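Long-range contacts in Esterase/lipase (Lactobacillus rhamnosus, PDB 4N5H), which probably hydrolyses carboxylic ester bonds, and may also transfer acyl groups, as an esterase of the alpha/beta hydrolase fold: residues Asp22-Pro32 against Asn281-Glu289; His139-His150 against Phe175-Val186. The protein carries 1 engineered substitution. All coordinates share one frame; numbering follows the deposited sequence.

In the fold
Contact 2 is core. It pairs parallel strands 140-145 and 179-183 within the large sheet, its centre about 5 Å from the centre of the chain, and no other chain of the assembly touches it. Contact 1 is peripheral, its centre about 18 Å from the centre of the chain, yet most of its touching residues are buried. It joins the end of helix 2-28 and the following loop to the turn before helix 288-311, and a second subunit covers part of it. Contact 2 relies on backbone bonds and apolar packing, contact 1 on an indole, arginines, carboxylates and waters. The centres lie about 20 Å apart, but Val282 packs on Asp145 and Val183.

Contact 1 of 2, residues Asp22-Pro32 against Asn281-Glu289; sequences DKARYADERVP and NVQHWEWPE
Trp285 holds its CG between the backbone N and the carbonyl carbon (chi1 74°), and this brings the indole against Arg30 and Pro32. Arg25 is extended to CG and CD, then bends at chi3 (-45°), which lays its guanidinium flat against the amide of Gln283. Trp285 NE1 donates to Arg30 O at 2.8 Å, with a nearly straight bond of 167°. The oxygen lies in the ring plane, but the donor stands above the carbonyl plane. Pro32 CG makes a CH-pi contact over the five-membered ring, 3.7 Å from its centroid. Glu286 CB covers the opposite face. The extended Arg30 chain crosses the indole at about a right angle, passing Trp285 CZ2 and CH2. Trp285 CH2 points at the face of the Arg30 guanidinium, 3.9 Å from Arg30 CZ, with the two planes steeply inclined. Arg30 also forms a salt bridge with Glu33.

Residues His284 to Trp287 form a type I beta turn between helices 280-283 and 288-311. Helix 2-28 ends against this turn. Here Arg25 stacks on the Gln283 amide, with NH1 3.7 Å from NE2, while Gln283 OE1 is bonded to Lys277. At its edge the guanidinium meets Asp22, in a salt bridge of 2.9 Å from Arg25 NH1 to Asp22 OD1. Asp22 OD2 is bonded to Tyr79 OH. Arg25 CD lies 3.5 Å from His284 NE2. Glu40 of the second subunit takes both Arg25 NE and His284 NE2. His284 ND1 donates to Glu286 OE2 at 2.9 Å, on the syn side of the carboxylate. Glu29 OE1 is bonded to Asn87. Glu29 OE2 comes near Glu286 OE1, but Glu29 has two conformers and this approach is doubtful. One water accepts from Trp285 N and donates to Val282 O.

Contact 2 of 2, residues His139-His150 against Phe175-Val186; sequences HVLLTGDSAGGH and FNFTLVALVCPV
Leu142 lies over one face of the Phe177 ring. Its CD2 is 4.0 Å from the ring centroid and close to the normal, a CH-pi contact. Val140 reaches the same ring from the edge, with CG1 in the ring plane and 4.0 Å from Phe177 CD2. The ring is thus met on a face and a rim by residues of one strand. On the other face of the sheet, Leu141 and Leu179 lie side by side and point the same way. Leu141 CD1 rests 3.9 Å from Leu179 CG and also touches Ala181 CB.

Polar side chains join the backbone ladder at two points. Thr178 OG1 accepts from Val140 N at 3.0 Å, while Thr178 N donates to Val140 O. Thr143 has OG1 opposite its own N (chi1 -166°), and from there it donates to Ala181 O at 2.7 Å from above the carbonyl plane. Gly144 N bonds to that oxygen as well, nearly along the C=O axis, so Ala181 O has two donors.

The paired strands belong to the central sheet of the alpha/beta hydrolase fold. Strand 140-145 runs into what fits a nucleophile elbow, with Gly144, Ser146 and Gly148 in the GxSxG pattern. Ser146 has the strained backbone of such a turn (phi 58°, psi -116°). Its N donates to Val183 O at 2.9 Å, and its O accepts from Val186 N at 3.1 Å and from His150 N. The end of strand 179-183 and the loop after it thus hold the Ser146 backbone at both N and O. Pro185 CB packs against the backbone of Gly149, 4.1 Å from Gly149 CA. Ser146 OG is bonded to His278, which is consistent with a Ser-His-Asp triad completed by Asp243 and with Ser146 as the probable nucleophile.

Contact 1 of 2, residues Asp22-Pro32 against Asn281-Glu289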
loop_
_atom_site.group_PDB
_atom_site.type_symbol
_atom_site.label_atom_id
_atom_site.label_comp_id
_atom_site.label_asym_id
_atom_site.label_seq_id
_atom_site.Cartn_x
_atom_site.Cartn_y
_atom_site.Cartn_z
ATOM N N ASP A 22 -6.759 15.268 5.081
ATOM C CA ASP A 22 -7.574 14.252 4.439
ATOM C C ASP A 22 -6.765 13.001 4.013
ATOM O O ASP A 22 -7.213 11.889 4.173
ATOM C CB ASP A 22 -8.297 14.809 3.168
ATOM C CG ASP A 22 -9.376 15.862 3.499
ATOM O OD1 ASP A 22 -9.789 15.939 4.682
ATOM O OD2 ASP A 22 -9.769 16.707 2.634
ATOM N N LYS A 23 -5.538 13.216 3.460
ATOM C CA LYS A 23 -4.697 12.136 3.087
ATOM C C LYS A 23 -4.294 11.310 4.281
ATOM O O LYS A 23 -4.384 10.114 4.202
ATOM C CB LYS A 23 -3.466 12.671 2.389
ATOM C CG LYS A 23 -2.519 11.624 1.869
ATOM C CD LYS A 23 -1.306 12.387 1.243
ATOM C CE LYS A 23 -0.305 11.441 0.578
ATOM N NZ LYS A 23 0.937 12.277 0.298
ATOM N N ALA A 24 -3.970 11.974 5.390
ATOM C CA ALA A 24 -3.515 11.271 6.648
ATOM C C ALA A 24 -4.713 10.448 7.164
ATOM O O ALA A 24 -4.606 9.263 7.520
ATOM C CB ALA A 24 -3.042 12.259 7.721
ATOM N N ARG A 25 -5.899 11.076 7.122
ATOM C CA ARG A 25 -7.131 10.334 7.606
ATOM C C ARG A 25 -7.378 9.117 6.782
ATOM O O ARG A 25 -7.665 8.026 7.354
ATOM C CB ARG A 25 -8.345 11.259 7.581
ATOM C CG ARG A 25 -9.632 10.537 8.021
ATOM C CD ARG A 25 -10.892 11.424 7.840
ATOM N NE ARG A 25 -10.568 12.715 8.346
ATOM C CZ ARG A 25 -10.415 13.832 7.624
ATOM N NH1 ARG A 25 -10.749 13.834 6.384
ATOM N NH2 ARG A 25 -9.913 14.897 8.191
ATOM N N TYR A 26 -7.379 9.189 5.424
ATOM C CA TYR A 26 -7.662 8.065 4.603
ATOM C C TYR A 26 -6.571 6.992 4.698
ATOM O O TYR A 26 -6.853 5.818 4.521
ATOM C CB TYR A 26 -7.711 8.481 3.179
ATOM C CG TYR A 26 -9.105 8.755 2.832
ATOM C CD1 TYR A 26 -9.906 7.668 2.454
ATOM C CD2 TYR A 26 -9.629 10.072 2.742
ATOM C CE1 TYR A 26 -11.236 7.856 2.086
ATOM C CE2 TYR A 26 -10.972 10.271 2.319
ATOM C CZ TYR A 26 -11.771 9.150 2.025
ATOM O OH TYR A 26 -13.084 9.158 1.638
ATOM N N ALA A 27 -5.343 7.388 5.051
ATOM C CA ALA A 27 -4.296 6.358 5.175
ATOM C C ALA A 27 -4.585 5.483 6.337
ATOM O O ALA A 27 -4.226 4.291 6.245
ATOM C CB ALA A 27 -2.904 6.970 5.367
ATOM N N ASP A 28 -5.290 5.971 7.343
ATOM C CA ASP A 28 -5.518 5.124 8.460
ATOM C C ASP A 28 -6.926 4.489 8.616
ATOM O O ASP A 28 -7.102 3.461 9.227
ATOM C CB ASP A 28 -5.313 5.923 9.658
ATOM C CG ASP A 28 -3.830 6.241 9.907
ATOM O OD1 ASP A 28 -2.938 5.499 9.488
ATOM O OD2 ASP A 28 -3.615 7.274 10.479
ATOM N N GLU A 29 -7.914 5.182 8.110
ATOM C CA GLU A 29 -9.282 4.846 8.397
ATOM C C GLU A 29 -9.638 3.492 7.862
ATOM O O GLU A 29 -9.287 3.121 6.691
ATOM C CB GLU A 29 -10.180 5.934 7.780
ATOM C CG GLU A 29 -11.617 5.837 8.237
ATOM C CD GLU A 29 -12.620 6.699 7.486
ATOM O OE1 GLU A 29 -12.359 7.276 6.400
ATOM O OE2 GLU A 29 -13.752 6.782 8.008
ATOM N N ARG A 30 -10.435 2.751 8.644
ATOM C CA ARG A 30 -11.080 1.560 8.146
ATOM C C ARG A 30 -11.878 1.834 6.888
ATOM O O ARG A 30 -12.584 2.853 6.799
ATOM C CB ARG A 30 -12.051 1.028 9.195
ATOM C CG ARG A 30 -12.610 -0.368 8.906
ATOM C CD ARG A 30 -13.535 -0.752 10.032
ATOM N NE ARG A 30 -14.368 -1.870 9.635
ATOM C CZ ARG A 30 -15.472 -2.187 10.234
ATOM N NH1 ARG A 30 -15.838 -1.549 11.344
ATOM N NH2 ARG A 30 -16.207 -3.227 9.755
ATOM N N VAL A 31 -11.806 0.930 5.934
ATOM C CA VAL A 31 -12.621 1.056 4.691
ATOM C C VAL A 31 -13.824 0.161 4.754
ATOM O O VAL A 31 -13.688 -0.995 5.131
ATOM C CB VAL A 31 -11.754 0.657 3.513
ATOM C CG1 VAL A 31 -12.518 0.698 2.256
ATOM C CG2 VAL A 31 -10.508 1.532 3.422
ATOM N N PRO A 32 -15.005 0.645 4.293
ATOM C CA PRO A 32 -16.159 -0.230 4.355
ATOM C C PRO A 32 -15.936 -1.453 3.460
ATOM O O PRO A 32 -15.469 -1.287 2.373
ATOM C CB PRO A 32 -17.338 0.683 3.888
ATOM C CG PRO A 32 -16.842 2.023 4.095
ATOM C CD PRO A 32 -15.360 2.028 3.922
ATOM N N ASN A 281 -19.787 12.817 10.070
ATOM C CA ASN A 281 -20.416 11.560 9.550
ATOM C C ASN A 281 -20.026 11.135 8.151
ATOM O O ASN A 281 -20.213 10.002 7.737
ATOM C CB ASN A 281 -21.918 11.576 9.738
ATOM C CG ASN A 281 -22.573 12.683 8.978
ATOM O OD1 ASN A 281 -22.269 13.870 9.247
ATOM N ND2 ASN A 281 -23.322 12.362 7.975
ATOM N N VAL A 282 -19.494 12.086 7.432
ATOM C CA VAL A 282 -18.869 11.892 6.134
ATOM C C VAL A 282 -17.358 11.518 6.268
ATOM O O VAL A 282 -16.834 10.600 5.574
ATOM C CB VAL A 282 -18.955 13.160 5.284
ATOM C CG1 VAL A 282 -18.276 12.999 3.912
ATOM C CG2 VAL A 282 -20.438 13.485 5.019
ATOM N N GLN A 283 -16.660 12.207 7.161
ATOM C CA GLN A 283 -15.233 11.951 7.364
ATOM C C GLN A 283 -14.911 10.669 8.097
ATOM O O GLN A 283 -13.885 10.072 7.783
ATOM C CB GLN A 283 -14.574 13.110 8.094
ATOM C CG GLN A 283 -14.597 14.359 7.282
ATOM C CD GLN A 283 -13.894 15.532 8.029
ATOM O OE1 GLN A 283 -13.773 15.560 9.260
ATOM N NE2 GLN A 283 -13.286 16.415 7.180
ATOM N N HIS A 284 -15.790 10.202 8.995
ATOM C CA HIS A 284 -15.601 8.959 9.758
ATOM C C HIS A 284 -16.858 8.142 9.797
ATOM O O HIS A 284 -17.627 8.113 10.825
ATOM C CB HIS A 284 -15.167 9.301 11.170
ATOM C CG HIS A 284 -13.725 9.659 11.254
ATOM N ND1 HIS A 284 -12.744 8.695 11.245
ATOM C CD2 HIS A 284 -13.104 10.829 11.183
ATOM C CE1 HIS A 284 -11.549 9.296 11.223
ATOM N NE2 HIS A 284 -11.759 10.590 11.173
ATOM N N TRP A 285 -17.090 7.428 8.693
ATOM C CA TRP A 285 -18.260 6.542 8.603
ATOM C C TRP A 285 -18.359 5.546 9.713
ATOM O O TRP A 285 -19.453 5.125 10.066
ATOM C CB TRP A 285 -18.230 5.810 7.252
ATOM C CG TRP A 285 -17.207 4.743 7.186
ATOM C CD1 TRP A 285 -15.904 4.882 6.857
ATOM C CD2 TRP A 285 -17.360 3.386 7.637
ATOM N NE1 TRP A 285 -15.247 3.672 7.061
ATOM C CE2 TRP A 285 -16.128 2.739 7.461
ATOM C CE3 TRP A 285 -18.455 2.628 8.040
ATOM C CZ2 TRP A 285 -15.933 1.426 7.760
ATOM C CZ3 TRP A 285 -18.256 1.370 8.385
ATOM C CH2 TRP A 285 -17.014 0.732 8.247
ATOM N N GLU A 286 -17.186 5.185 10.281
ATOM C CA GLU A 286 -17.124 4.026 11.161
ATOM C C GLU A 286 -17.525 4.383 12.604
ATOM O O GLU A 286 -17.725 3.511 13.426
ATOM C CB GLU A 286 -15.681 3.437 11.075
ATOM C CG GLU A 286 -14.574 4.131 11.883
ATOM C CD GLU A 286 -14.000 5.401 11.283
ATOM O OE1 GLU A 286 -14.541 5.924 10.261
ATOM O OE2 GLU A 286 -13.037 5.917 11.828
ATOM N N TRP A 287 -17.589 5.670 12.939
ATOM C CA TRP A 287 -17.922 5.973 14.302
ATOM C C TRP A 287 -19.416 5.604 14.537
ATOM O O TRP A 287 -20.278 5.878 13.699
ATOM C CB TRP A 287 -17.795 7.411 14.586
ATOM C CG TRP A 287 -16.434 7.995 14.468
ATOM C CD1 TRP A 287 -15.276 7.364 14.295
ATOM C CD2 TRP A 287 -16.137 9.383 14.670
ATOM N NE1 TRP A 287 -14.244 8.272 14.339
ATOM C CE2 TRP A 287 -14.745 9.525 14.550
ATOM C CE3 TRP A 287 -16.940 10.525 14.931
ATOM C CZ2 TRP A 287 -14.100 10.776 14.594
ATOM C CZ3 TRP A 287 -16.298 11.785 15.033
ATOM C CH2 TRP A 287 -14.895 11.893 14.886
ATOM N N PRO A 288 -19.773 5.164 15.772
ATOM C CA PRO A 288 -21.203 4.896 16.108
ATOM C C PRO A 288 -22.172 6.037 15.811
ATOM O O PRO A 288 -23.239 5.814 15.243
ATOM C CB PRO A 288 -21.136 4.630 17.630
ATOM C CG PRO A 288 -19.749 4.124 17.866
ATOM C CD PRO A 288 -18.847 4.691 16.827
ATOM N N GLU A 289 -21.805 7.277 16.077
ATOM C CA GLU A 289 -22.711 8.396 15.755
ATOM C C GLU A 289 -22.892 8.643 14.275
ATOM O O GLU A 289 -23.923 9.101 13.800
ATOM C CB GLU A 289 -22.237 9.682 16.404
ATOM C CG GLU A 289 -22.159 9.736 17.951
ATOM C CD GLU A 289 -20.810 9.333 18.484
ATOM O OE1 GLU A 289 -20.030 8.583 17.828
ATOM O OE2 GLU A 289 -20.533 9.821 19.597
HETATM O O HOH W 1 -15.564 9.811 3.020
HETATM O O HOH W 2 -15.782 8.095 6.194
HETATM O O HOH W 3 -11.113 3.715 11.279
#

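Contact 2 of 2, residues His139-His150 against Phe175-Val186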
loop_
_atom_site.group_PDB
_atom_site.type_symbol
_atom_site.label_atom_id
_atom_site.label_comp_id
_atom_site.label_asym_id
_atom_site.label_seq_id
_atom_site.Cartn_x
_atom_site.Cartn_y
_atom_site.Cartn_z
ATOM N N HIS A 139 -36.345 6.323 -7.109
ATOM C CA HIS A 139 -36.110 6.598 -5.726
ATOM C C HIS A 139 -34.690 7.110 -5.630
ATOM O O HIS A 139 -33.754 6.296 -5.667
ATOM C CB HIS A 139 -36.242 5.363 -4.943
ATOM C CG HIS A 139 -37.585 4.680 -5.081
ATOM N ND1 HIS A 139 -37.720 3.512 -5.805
ATOM C CD2 HIS A 139 -38.853 5.041 -4.716
ATOM C CE1 HIS A 139 -38.995 3.154 -5.873
ATOM N NE2 HIS A 139 -39.697 4.028 -5.173
ATOM N N VAL A 140 -34.581 8.432 -5.392
ATOM C CA VAL A 140 -33.280 9.137 -5.476
ATOM C C VAL A 140 -33.101 9.980 -4.227
ATOM O O VAL A 140 -33.862 10.902 -3.938
ATOM C CB VAL A 140 -33.113 9.989 -6.716
ATOM C CG1 VAL A 140 -31.735 10.702 -6.757
ATOM C CG2 VAL A 140 -33.284 9.120 -7.969
ATOM N N LEU A 141 -31.992 9.736 -3.529
ATOM C CA LEU A 141 -31.552 10.570 -2.425
ATOM C C LEU A 141 -30.377 11.468 -2.933
ATOM O O LEU A 141 -29.361 10.911 -3.365
ATOM C CB LEU A 141 -31.043 9.745 -1.288
ATOM C CG LEU A 141 -30.305 10.413 -0.127
ATOM C CD1 LEU A 141 -31.053 11.569 0.454
ATOM C CD2 LEU A 141 -29.904 9.430 0.955
ATOM N N LEU A 142 -30.547 12.774 -2.901
ATOM C CA LEU A 142 -29.505 13.736 -3.233
ATOM C C LEU A 142 -28.892 14.215 -1.933
ATOM O O LEU A 142 -29.661 14.666 -1.026
ATOM C CB LEU A 142 -30.061 14.886 -3.973
ATOM C CG LEU A 142 -29.048 15.960 -4.397
ATOM C CD1 LEU A 142 -28.050 15.426 -5.384
ATOM C CD2 LEU A 142 -29.761 17.182 -4.926
ATOM N N THR A 143 -27.560 14.123 -1.779
ATOM C CA THR A 143 -26.910 14.557 -0.553
ATOM C C THR A 143 -25.661 15.294 -0.862
ATOM O O THR A 143 -25.083 15.055 -1.908
ATOM C CB THR A 143 -26.689 13.439 0.414
ATOM O OG1 THR A 143 -26.351 13.983 1.683
ATOM C CG2 THR A 143 -25.584 12.568 -0.059
ATOM N N GLY A 144 -25.364 16.255 -0.024
ATOM C CA GLY A 144 -24.138 17.013 -0.084
ATOM C C GLY A 144 -23.682 17.473 1.261
ATOM O O GLY A 144 -24.508 17.798 2.138
ATOM N N ASP A 145 -22.352 17.612 1.379
ATOM C CA ASP A 145 -21.769 18.090 2.654
ATOM C C ASP A 145 -21.062 19.421 2.484
ATOM O O ASP A 145 -20.311 19.605 1.505
ATOM C CB ASP A 145 -20.798 17.114 3.289
ATOM C CG ASP A 145 -19.602 16.846 2.473
ATOM O OD1 ASP A 145 -18.487 17.255 2.975
ATOM O OD2 ASP A 145 -19.740 16.169 1.401
ATOM N N SER A 146 -21.340 20.335 3.429
ATOM C CA SER A 146 -20.716 21.698 3.464
ATOM C C SER A 146 -20.934 22.639 2.163
ATOM O O SER A 146 -22.083 22.936 1.795
ATOM C CB SER A 146 -19.203 21.493 3.864
ATOM O OG SER A 146 -18.640 22.729 4.355
ATOM N N ALA A 147 -19.876 23.010 1.401
ATOM C CA ALA A 147 -20.122 23.535 0.064
ATOM C C ALA A 147 -20.879 22.599 -0.864
ATOM O O ALA A 147 -21.716 22.996 -1.674
ATOM C CB ALA A 147 -18.831 23.952 -0.578
ATOM N N GLY A 148 -20.735 21.272 -0.656
ATOM C CA GLY A 148 -21.538 20.355 -1.393
ATOM C C GLY A 148 -23.016 20.396 -0.977
ATOM O O GLY A 148 -23.889 20.044 -1.812
ATOM N N GLY A 149 -23.311 20.711 0.292
ATOM C CA GLY A 149 -24.678 20.938 0.723
ATOM C C GLY A 149 -25.308 22.214 0.132
ATOM O O GLY A 149 -26.456 22.237 -0.184
ATOM N N HIS A 150 -24.511 23.237 0.012
ATOM C CA HIS A 150 -24.916 24.437 -0.744
ATOM C C HIS A 150 -25.294 24.018 -2.134
ATOM O O HIS A 150 -26.403 24.346 -2.586
ATOM C CB HIS A 150 -23.749 25.406 -0.838
ATOM C CG HIS A 150 -23.950 26.524 -1.790
ATOM N ND1 HIS A 150 -23.321 26.611 -3.000
ATOM C CD2 HIS A 150 -24.716 27.655 -1.675
ATOM C CE1 HIS A 150 -23.665 27.748 -3.596
ATOM N NE2 HIS A 150 -24.583 28.354 -2.847
ATOM N N PHE A 175 -35.590 12.602 -13.808
ATOM C CA PHE A 175 -35.931 11.940 -12.572
ATOM C C PHE A 175 -36.050 13.019 -11.544
ATOM O O PHE A 175 -35.711 14.143 -11.835
ATOM C CB PHE A 175 -34.940 10.830 -12.221
ATOM C CG PHE A 175 -33.488 11.269 -12.032
ATOM C CD1 PHE A 175 -33.028 11.789 -10.801
ATOM C CD2 PHE A 175 -32.588 11.202 -13.075
ATOM C CE1 PHE A 175 -31.706 12.167 -10.622
ATOM C CE2 PHE A 175 -31.220 11.537 -12.895
ATOM C CZ PHE A 175 -30.779 12.009 -11.653
ATOM N N ASN A 176 -36.608 12.678 -10.379
ATOM C CA ASN A 176 -36.862 13.675 -9.331
ATOM C C ASN A 176 -36.043 13.228 -8.117
ATOM O O ASN A 176 -35.648 12.069 -8.041
ATOM C CB ASN A 176 -38.337 13.629 -8.896
ATOM C CG ASN A 176 -39.357 13.831 -10.059
ATOM O OD1 ASN A 176 -39.350 14.849 -10.748
ATOM N ND2 ASN A 176 -40.269 12.826 -10.244
ATOM N N PHE A 177 -35.922 14.076 -7.132
ATOM C CA PHE A 177 -35.293 13.751 -5.844
ATOM C C PHE A 177 -36.356 13.398 -4.822
ATOM O O PHE A 177 -37.330 14.198 -4.612
ATOM C CB PHE A 177 -34.462 14.920 -5.343
ATOM C CG PHE A 177 -33.512 15.452 -6.365
ATOM C CD1 PHE A 177 -33.536 16.766 -6.747
ATOM C CD2 PHE A 177 -32.608 14.585 -6.952
ATOM C CE1 PHE A 177 -32.652 17.239 -7.738
ATOM C CE2 PHE A 177 -31.710 15.064 -7.891
ATOM C CZ PHE A 177 -31.751 16.371 -8.317
ATOM N N THR A 178 -36.248 12.218 -4.245
ATOM C CA THR A 178 -37.120 11.752 -3.194
ATOM C C THR A 178 -36.885 12.488 -1.856
ATOM O O THR A 178 -37.827 12.821 -1.119
ATOM C CB THR A 178 -36.933 10.225 -3.020
ATOM O OG1 THR A 178 -37.119 9.613 -4.280
ATOM C CG2 THR A 178 -37.914 9.638 -2.018
ATOM N N LEU A 179 -35.624 12.789 -1.575
ATOM C CA LEU A 179 -35.211 13.439 -0.372
ATOM C C LEU A 179 -33.906 14.177 -0.705
ATOM O O LEU A 179 -33.109 13.630 -1.474
ATOM C CB LEU A 179 -34.901 12.391 0.693
ATOM C CG LEU A 179 -34.345 12.897 2.036
ATOM C CD1 LEU A 179 -35.221 13.934 2.786
ATOM C CD2 LEU A 179 -34.105 11.688 2.995
ATOM N N VAL A 180 -33.696 15.315 -0.113
ATOM C CA VAL A 180 -32.463 16.058 -0.220
ATOM C C VAL A 180 -31.909 16.217 1.196
ATOM O O VAL A 180 -32.458 16.903 2.064
ATOM C CB VAL A 180 -32.646 17.393 -0.859
ATOM C CG1 VAL A 180 -31.342 18.090 -1.004
ATOM C CG2 VAL A 180 -33.282 17.293 -2.223
ATOM N N ALA A 181 -30.758 15.557 1.425
ATOM C CA ALA A 181 -30.112 15.541 2.746
ATOM C C ALA A 181 -28.842 16.402 2.742
ATOM O O ALA A 181 -27.933 16.179 1.933
ATOM C CB ALA A 181 -29.756 14.175 3.184
ATOM N N LEU A 182 -28.852 17.406 3.587
ATOM C CA LEU A 182 -27.739 18.373 3.641
ATOM C C LEU A 182 -26.970 18.145 4.906
ATOM O O LEU A 182 -27.535 18.208 5.998
ATOM C CB LEU A 182 -28.259 19.780 3.571
ATOM C CG LEU A 182 -29.219 20.101 2.419
ATOM C CD1 LEU A 182 -29.753 21.519 2.549
ATOM C CD2 LEU A 182 -28.646 19.838 1.064
ATOM N N VAL A 183 -25.679 17.941 4.801
ATOM C CA VAL A 183 -24.846 17.700 5.965
ATOM C C VAL A 183 -23.974 18.958 6.196
ATOM O O VAL A 183 -23.105 19.243 5.405
ATOM C CB VAL A 183 -23.911 16.446 5.795
ATOM C CG1 VAL A 183 -22.971 16.228 6.975
ATOM C CG2 VAL A 183 -24.752 15.203 5.603
ATOM N N CYS A 184 -24.190 19.641 7.312
ATOM C CA CYS A 184 -23.509 20.874 7.657
ATOM C C CYS A 184 -23.386 21.820 6.454
ATOM O O CYS A 184 -22.309 22.251 6.086
ATOM C CB CYS A 184 -22.086 20.645 8.223
ATOM S SG CYS A 184 -22.096 19.585 9.700
ATOM N N PRO A 185 -24.539 22.123 5.831
ATOM C CA PRO A 185 -24.443 22.890 4.599
ATOM C C PRO A 185 -23.995 24.331 4.855
ATOM O O PRO A 185 -24.256 24.883 5.928
ATOM C CB PRO A 185 -25.872 22.942 4.086
ATOM C CG PRO A 185 -26.671 22.801 5.312
ATOM C CD PRO A 185 -25.923 21.764 6.140
ATOM N N VAL A 186 -23.366 24.920 3.846
ATOM C CA VAL A 186 -23.127 26.369 3.761
ATOM C C VAL A 186 -24.105 26.972 2.760
ATOM O O VAL A 186 -23.737 27.442 1.719
ATOM C CB VAL A 186 -21.671 26.642 3.535
ATOM C CG1 VAL A 186 -21.404 28.151 3.693
ATOM C CG2 VAL A 186 -20.917 25.918 4.646
#